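Local coordinates for protein putative phosphosugar isomerase (Silicibacter pomeroyi DSS-3, PDB 3FJ1) that is of unproven function but, as a protein with two SIS domains, probably binds phosphorylated sugars and may act as a sugar isomerase or aminotransferase, at residues I193-E197 and R295-V300; T186-A190 and H299-G303. All blocks are in the same frame, centred on the assembly; numbering follows the deposited sequence.

Interaction 1: residues I193-E197 and R295-V300; sequences IDWPE and RVLEHV
The indole NE1 of W195 donates to the carbonyl O of E298 at 2.8 Å, and the bond shows how one buried N-H can be satisfied by a backbone carbonyl while it fixes the turn of the ring. The N-H...O angle is 162°, the oxygen lies practically in the ring plane, and the indole uses a lone pair of that carbonyl. The ring is therefore held at its edge while L297 lies over one face: L297 CD2 stands 3.6 Å from the centroid of the five-membered ring, a CH-pi contact, with L297 CB nearer NE1. W195 itself is the N-cap of helix 196-204, and also packs on S315 and M319 of helix 308-326. I193 flanks the same carbonyl, its CG2 3.7 Å from E298 O. Its CD1 reaches V300 CG2 at 3.8 Å, while the extended chain of E298 crosses over CG1. In the first turn of the helix, E197 sets CG between its backbone N and carbonyl carbon (chi1 63°) and bends again at chi2, which takes OE2 to within 3.4 Å of L297 CD2. A water that donates to E197 OE2 at 2.6 Å accepts from the backbone N of E298. R295 lays one face of its guanidinium over CB and CG of E197, but E197 OE1 stays 5.3 Å from R295 NH2. The start of helix 196-204 thus packs on edge strand 295-296 of the second SIS domain's parallel sheet and the residues after it. The chemistry implies one straight bond amid apolar carbon, with R295 and E298 at the exposed margin, the E197 carboxylate reaching inward to water, and its attraction to R295 probably weak.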
loop_
_atom_site.group_PDB
_atom_site.type_symbol
_atom_site.label_atom_id
_atom_site.label_comp_id
_atom_site.label_asym_id
_atom_site.label_seq_id
_atom_site.Cartn_x
_atom_site.Cartn_y
_atom_site.Cartn_z
ATOM N N ILE A 193 10.218 25.245 11.814
ATOM C CA ILE A 193 10.770 25.188 10.474
ATOM C C ILE A 193 9.572 25.201 9.506
ATOM O O ILE A 193 8.555 24.535 9.781
ATOM C CB ILE A 193 11.569 23.893 10.272
ATOM C CG1 ILE A 193 12.819 23.925 11.168
ATOM C CG2 ILE A 193 11.901 23.698 8.784
ATOM C CD1 ILE A 193 13.537 22.610 11.279
ATOM N N ASP A 194 9.629 26.025 8.457
ATOM C CA ASP A 194 8.520 26.030 7.500
ATOM C C ASP A 194 8.926 26.108 6.033
ATOM O O ASP A 194 8.086 26.284 5.170
ATOM C CB ASP A 194 7.433 27.035 7.905
ATOM C CG ASP A 194 7.906 28.456 7.912
ATOM O OD1 ASP A 194 8.893 28.781 7.213
ATOM O OD2 ASP A 194 7.228 29.271 8.575
ATOM N N TRP A 195 10.215 25.903 5.764
ATOM C CA TRP A 195 10.712 25.690 4.400
ATOM C C TRP A 195 10.195 26.665 3.351
ATOM O O TRP A 195 9.602 26.244 2.344
ATOM C CB TRP A 195 10.444 24.242 3.933
ATOM C CG TRP A 195 11.081 23.168 4.770
ATOM C CD1 TRP A 195 12.258 23.260 5.456
ATOM C CD2 TRP A 195 10.622 21.815 4.949
ATOM N NE1 TRP A 195 12.533 22.085 6.073
ATOM C CE2 TRP A 195 11.559 21.168 5.771
ATOM C CE3 TRP A 195 9.524 21.091 4.480
ATOM C CZ2 TRP A 195 11.422 19.822 6.169
ATOM C CZ3 TRP A 195 9.380 19.778 4.881
ATOM C CH2 TRP A 195 10.333 19.153 5.721
ATOM N N PRO A 196 10.487 27.960 3.529
ATOM C CA PRO A 196 9.998 29.000 2.591
ATOM C C PRO A 196 10.331 28.761 1.108
ATOM O O PRO A 196 9.514 29.054 0.241
ATOM C CB PRO A 196 10.654 30.294 3.105
ATOM C CG PRO A 196 11.737 29.872 4.029
ATOM C CD PRO A 196 11.354 28.526 4.590
ATOM N N GLU A 197 11.516 28.237 0.843
ATOM C CA GLU A 197 11.957 27.919 -0.518
ATOM C C GLU A 197 11.037 26.871 -1.167
ATOM O O GLU A 197 10.750 26.963 -2.355
ATOM C CB GLU A 197 13.420 27.473 -0.524
ATOM C CG GLU A 197 13.730 26.168 0.260
ATOM C CD GLU A 197 13.635 26.291 1.815
ATOM O OE1 GLU A 197 13.381 27.367 2.376
ATOM O OE2 GLU A 197 13.826 25.318 2.472
ATOM N N ARG A 295 18.576 20.571 -2.983
ATOM C CA ARG A 295 18.678 21.576 -1.936
ATOM C C ARG A 295 18.498 20.935 -0.569
ATOM O O ARG A 295 17.651 20.043 -0.435
ATOM C CB ARG A 295 17.635 22.685 -2.164
ATOM C CG ARG A 295 17.846 23.422 -3.487
ATOM C CD ARG A 295 16.901 24.608 -3.671
ATOM N NE ARG A 295 17.108 25.696 -2.703
ATOM C CZ ARG A 295 16.388 26.824 -2.677
ATOM N NH1 ARG A 295 15.405 27.014 -3.564
ATOM N NH2 ARG A 295 16.644 27.766 -1.763
ATOM N N VAL A 296 19.297 21.355 0.425
ATOM C CA VAL A 296 19.161 20.829 1.794
ATOM C C VAL A 296 18.020 21.529 2.501
ATOM O O VAL A 296 17.959 22.766 2.522
ATOM C CB VAL A 296 20.450 21.006 2.633
ATOM C CG1 VAL A 296 20.212 20.562 4.062
ATOM C CG2 VAL A 296 21.616 20.260 1.959
ATOM N N LEU A 297 17.084 20.746 3.048
ATOM C CA LEU A 297 16.005 21.313 3.834
ATOM C C LEU A 297 16.391 21.298 5.296
ATOM O O LEU A 297 16.913 20.293 5.809
ATOM C CB LEU A 297 14.705 20.526 3.698
ATOM C CG LEU A 297 13.942 20.611 2.386
ATOM C CD1 LEU A 297 12.910 19.453 2.329
ATOM C CD2 LEU A 297 13.294 21.973 2.201
ATOM N N GLU A 298 16.084 22.394 5.963
ATOM C CA GLU A 298 16.307 22.528 7.395
ATOM C C GLU A 298 15.588 21.398 8.126
ATOM O O GLU A 298 14.432 21.143 7.834
ATOM C CB GLU A 298 15.733 23.851 7.847
ATOM C CG GLU A 298 16.312 24.311 9.115
ATOM C CD GLU A 298 15.895 25.717 9.486
ATOM O OE1 GLU A 298 15.443 26.506 8.627
ATOM O OE2 GLU A 298 16.037 26.009 10.679
ATOM N N HIS A 299 16.282 20.707 9.037
ATOM C CA HIS A 299 15.668 19.620 9.803
ATOM C C HIS A 299 16.313 19.364 11.163
ATOM O O HIS A 299 17.467 19.746 11.421
ATOM C CB HIS A 299 15.691 18.306 8.991
ATOM C CG HIS A 299 17.072 17.851 8.648
ATOM N ND1 HIS A 299 17.819 18.432 7.641
ATOM C CD2 HIS A 299 17.870 16.932 9.229
ATOM C CE1 HIS A 299 19.009 17.863 7.605
ATOM N NE2 HIS A 299 19.065 16.938 8.550
ATOM N N VAL A 300 15.565 18.663 12.014
ATOM C CA VAL A 300 16.033 18.351 13.353
ATOM C C VAL A 300 16.128 16.838 13.573
ATOM O O VAL A 300 15.129 16.120 13.446
ATOM C CB VAL A 300 15.112 18.978 14.422
ATOM C CG1 VAL A 300 15.735 18.789 15.801
ATOM C CG2 VAL A 300 14.817 20.476 14.126
HETATM O O HOH W 1 15.342 24.837 4.572
HETATM O O HOH W 2 16.356 24.065 0.605
#

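Interaction 2: residues T186-A190 and H299-G303; sequences TLAAA and HVRSG
V300 and T186 meet methyl to methyl, V300 CG1 lying 3.8 Å from T186 CG2, the two side chains lying alongside and pointing opposite ways. The other branch of the valine, CG2, leans on the next turn of the helix, 3.7 Å from the backbone N of A190 and 3.9 Å from CB of A189. With CG1 anti to the backbone N (chi1 -172°), the valine spreads its two methyls over successive turns of helix 183-191. At V300, an alanine in place of the valine would remove both methyls and is likely to leave T186 CG2 and the A189 surface without their apolar partner. T186 CG2 also rests 3.8 Å from R301 O and packs against CA and CB of S302. No direct hydrogen bond joins the segments. Instead one water accepts from T186 OG1 at 2.8 Å and donates to S302 O at 2.7 Å, bridging helix and loop.

The next shell fixes the loop. S302 OG bonds to T307, just before helix 308-326, and to D308, its first residue. V300 O accepts from S311 OG, and the R301 guanidinium pairs with E267 in a salt bridge and bonds to A261 O. H299 CD2 lies 3.4 Å above the centre of that guanidinium. From the helix side, A190 packs on S311 and V314. The loop from edge strand 295-296 to helix 308-326 thus packs on helix 183-191; a parallel strand followed by a helix is the alpha/beta pattern of the SIS fold.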
loop_
_atom_site.group_PDB
_atom_site.type_symbol
_atom_site.label_atom_id
_atom_site.label_comp_id
_atom_site.label_asym_id
_atom_site.label_seq_id
_atom_site.Cartn_x
_atom_site.Cartn_y
_atom_site.Cartn_z
ATOM N N THR A 186 12.657 18.029 20.525
ATOM C CA THR A 186 12.934 17.842 19.111
ATOM C C THR A 186 11.784 18.372 18.270
ATOM O O THR A 186 12.008 19.074 17.271
ATOM C CB THR A 186 13.171 16.338 18.805
ATOM O OG1 THR A 186 14.262 15.856 19.600
ATOM C CG2 THR A 186 13.519 16.099 17.311
ATOM N N LEU A 187 10.548 18.039 18.666
ATOM C CA LEU A 187 9.377 18.402 17.855
ATOM C C LEU A 187 9.041 19.868 17.969
ATOM O O LEU A 187 8.533 20.468 17.005
ATOM C CB LEU A 187 8.163 17.523 18.174
ATOM C CG LEU A 187 8.403 16.024 17.869
ATOM C CD1 LEU A 187 7.136 15.193 18.166
ATOM C CD2 LEU A 187 8.895 15.772 16.437
ATOM N N ALA A 188 9.351 20.451 19.120
ATOM C CA ALA A 188 9.179 21.893 19.300
ATOM C C ALA A 188 10.060 22.597 18.257
ATOM O O ALA A 188 9.587 23.458 17.519
ATOM C CB ALA A 188 9.557 22.317 20.695
ATOM N N ALA A 189 11.339 22.201 18.201
ATOM C CA ALA A 189 12.297 22.729 17.237
ATOM C C ALA A 189 11.796 22.513 15.813
ATOM O O ALA A 189 11.718 23.457 14.999
ATOM C CB ALA A 189 13.652 22.074 17.459
ATOM N N ALA A 190 11.419 21.247 15.492
ATOM C CA ALA A 190 10.874 20.939 14.184
ATOM C C ALA A 190 9.678 21.800 13.755
ATOM O O ALA A 190 9.526 22.108 12.576
ATOM C CB ALA A 190 10.472 19.423 14.135
ATOM N N HIS A 299 16.282 20.707 9.037
ATOM C CA HIS A 299 15.668 19.620 9.803
ATOM C C HIS A 299 16.313 19.364 11.163
ATOM O O HIS A 299 17.467 19.746 11.421
ATOM C CB HIS A 299 15.691 18.306 8.991
ATOM C CG HIS A 299 17.072 17.851 8.648
ATOM N ND1 HIS A 299 17.819 18.432 7.641
ATOM C CD2 HIS A 299 17.870 16.932 9.229
ATOM C CE1 HIS A 299 19.009 17.863 7.605
ATOM N NE2 HIS A 299 19.065 16.938 8.550
ATOM N N VAL A 300 15.565 18.663 12.014
ATOM C CA VAL A 300 16.033 18.351 13.353
ATOM C C VAL A 300 16.128 16.838 13.573
ATOM O O VAL A 300 15.129 16.120 13.446
ATOM C CB VAL A 300 15.112 18.978 14.422
ATOM C CG1 VAL A 300 15.735 18.789 15.801
ATOM C CG2 VAL A 300 14.817 20.476 14.126
ATOM N N ARG A 301 17.335 16.352 13.860
ATOM C CA ARG A 301 17.534 14.964 14.154
ATOM C C ARG A 301 17.108 14.686 15.610
ATOM O O ARG A 301 17.152 15.583 16.463
ATOM C CB ARG A 301 18.984 14.564 13.887
ATOM C CG ARG A 301 19.386 14.608 12.427
ATOM C CD ARG A 301 18.777 13.452 11.656
ATOM N NE ARG A 301 19.127 13.398 10.241
ATOM C CZ ARG A 301 18.260 13.439 9.226
ATOM N NH1 ARG A 301 16.947 13.579 9.413
ATOM N NH2 ARG A 301 18.722 13.321 7.989
ATOM N N SER A 302 16.689 13.447 15.860
ATOM C CA SER A 302 16.023 13.060 17.107
ATOM C C SER A 302 16.832 12.250 18.134
ATOM O O SER A 302 16.403 12.142 19.280
ATOM C CB SER A 302 14.774 12.258 16.754
ATOM O OG SER A 302 15.108 10.959 16.344
ATOM N N GLY A 303 17.974 11.700 17.731
ATOM C CA GLY A 303 18.740 10.787 18.584
ATOM C C GLY A 303 18.627 9.320 18.213
ATOM O O GLY A 303 19.400 8.498 18.702
HETATM O O HOH W 3 14.096 13.126 20.318
#

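Interactions 1 and 2 are successive stages of one chain path, their centres about 12 Å apart. Residues 295-303 run from the edge strand 295-296 of the second parallel sheet toward helix 308-326, meeting first the start of helix 196-204 and the turn before it, then helix 183-191. The segments share H299 and V300, of which V300 carries side-chain packing in both, on I193 and on helix 183-191. The two helices follow each other in the chain, so the loop spans the junction between them. S315 of helix 308-326 touches I193 and W195 in interaction 1 and bonds A190 O in interaction 2, tying both to a common support. The first contact relies on a direct indole bond, the second on methyl packing and a water bridge.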